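PDB 4Q88: glycoside hydrolase family 88 protein from Bacteroides vulgatus, which is probably a glycoside hydrolase whose substrate and exact reaction are not established. Local coordinates for residues 15-18 against 19-22. Sequence-based numbering, arbitrary orientation.
Sequences ELLE and IIHR
Glu18 and Arg22 both set CG anti to the backbone N, and each chain then bends once, Glu18 at chi2 (-82°) and Arg22 at chi3 (-28°), which turns carboxylate and guanidinium toward each other one helical turn apart. The two flat groups lie nearly coplanar, 22° between planes, and meet side-on in a two-pronged salt bridge. Arg22 NH2 reaches the syn lone pair of Glu18 OE1 at 2.9 Å, almost dead straight, while Arg22 NE approaches Glu18 OE2 at 3.0 Å, also from the syn side but slightly out of the carboxylate plane. Two bonds to separate oxygens fix the rotation of the carboxylate. This i to i+4 pair lies on helix 13-30, the first helix of a chain whose family belongs to the six-hairpin clan, folds built of paired helices in an (α/α)6 barrel. The backbone follows the regular α-helical ladder, with Arg22 N bonded to Glu18 O at 2.9 Å and His21 N to Leu17 O at 2.8 Å. The His21 ring meets that same Leu17 carbonyl oxygen obliquely, CD2 coming within 3.1 Å of Leu17 O, while ND1 is hydrogen-bonded to Tyr60. A lysine in place of Arg22 would probably lose the flat grip of two N-H groups, one to each oxygen, leaving the Glu18 carboxylate freer to turn. The apolar side chains meet more loosely: Leu17 CD2 lies 4.4 Å from Ile20 CD1, and Leu16 CD2 is 4.5 Å from Ile19 CD1. Leu16 and Ile20 pack on helix 341-358, and Leu17 and Ile20 on helix 39-55. At Glu15 the carboxylate forms a salt bridge with Lys308 of helix 293-311.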
# COMPACT_ATOMS: atom_id res chain seq x y z
N GLU A 15 -8.74 -12.35 -20.16
CA GLU A 15 -8.33 -11.01 -20.58
C GLU A 15 -7.59 -10.30 -19.45
O GLU A 15 -6.62 -9.57 -19.69
CB GLU A 15 -9.57 -10.23 -21.01
CG GLU A 15 -9.33 -8.77 -21.35
CD GLU A 15 -10.64 -8.00 -21.45
OE1 GLU A 15 -11.74 -8.64 -21.48
OE2 GLU A 15 -10.53 -6.75 -21.49
N LEU A 16 -8.04 -10.48 -18.22
CA LEU A 16 -7.34 -9.81 -17.08
C LEU A 16 -5.96 -10.41 -16.86
O LEU A 16 -5.02 -9.70 -16.56
CB LEU A 16 -8.13 -9.91 -15.79
CG LEU A 16 -9.48 -9.22 -15.91
CD1 LEU A 16 -10.23 -9.44 -14.62
CD2 LEU A 16 -9.33 -7.74 -16.24
N LEU A 17 -5.83 -11.74 -17.02
CA LEU A 17 -4.55 -12.36 -16.85
C LEU A 17 -3.57 -11.90 -17.91
O LEU A 17 -2.38 -11.71 -17.62
CB LEU A 17 -4.67 -13.91 -16.84
CG LEU A 17 -5.32 -14.39 -15.55
CD1 LEU A 17 -5.78 -15.84 -15.70
CD2 LEU A 17 -4.41 -14.25 -14.34
N GLU A 18 -4.04 -11.72 -19.15
CA GLU A 18 -3.17 -11.16 -20.20
C GLU A 18 -2.58 -9.80 -19.77
O GLU A 18 -1.40 -9.52 -19.99
CB GLU A 18 -3.94 -11.00 -21.52
CG GLU A 18 -3.06 -10.54 -22.66
CD GLU A 18 -2.83 -9.03 -22.67
OE1 GLU A 18 -3.77 -8.26 -22.35
OE2 GLU A 18 -1.72 -8.59 -23.04
N ILE A 19 -3.43 -8.96 -19.20
CA ILE A 19 -3.01 -7.64 -18.68
C ILE A 19 -1.97 -7.79 -17.58
O ILE A 19 -0.90 -7.17 -17.64
CB ILE A 19 -4.20 -6.82 -18.18
CG1 ILE A 19 -5.06 -6.39 -19.39
CG2 ILE A 19 -3.72 -5.61 -17.38
CD1 ILE A 19 -6.41 -5.81 -19.04
N ILE A 20 -2.27 -8.66 -16.61
CA ILE A 20 -1.38 -8.89 -15.49
C ILE A 20 -0.02 -9.33 -15.98
O ILE A 20 1.02 -8.79 -15.60
CB ILE A 20 -2.02 -9.88 -14.50
CG1 ILE A 20 -3.18 -9.19 -13.78
CG2 ILE A 20 -1.02 -10.35 -13.47
CD1 ILE A 20 -4.01 -10.12 -12.94
N HIS A 21 -0.01 -10.32 -16.87
CA HIS A 21 1.26 -10.80 -17.35
C HIS A 21 1.99 -9.77 -18.24
O HIS A 21 3.20 -9.67 -18.15
CB HIS A 21 1.07 -12.13 -18.08
CG HIS A 21 0.69 -13.25 -17.19
ND1 HIS A 21 1.50 -13.69 -16.17
CD2 HIS A 21 -0.40 -14.05 -17.17
CE1 HIS A 21 0.94 -14.72 -15.58
NE2 HIS A 21 -0.23 -14.94 -16.14
N ARG A 22 1.26 -9.02 -19.07
CA ARG A 22 1.86 -7.96 -19.89
C ARG A 22 2.61 -6.95 -19.03
O ARG A 22 3.80 -6.66 -19.23
CB ARG A 22 0.78 -7.24 -20.70
CG ARG A 22 1.37 -6.28 -21.70
CD ARG A 22 0.40 -5.31 -22.33
NE ARG A 22 -0.99 -5.75 -22.43
CZ ARG A 22 -2.02 -4.91 -22.52
NH1 ARG A 22 -1.83 -3.59 -22.52
NH2 ARG A 22 -3.25 -5.38 -22.56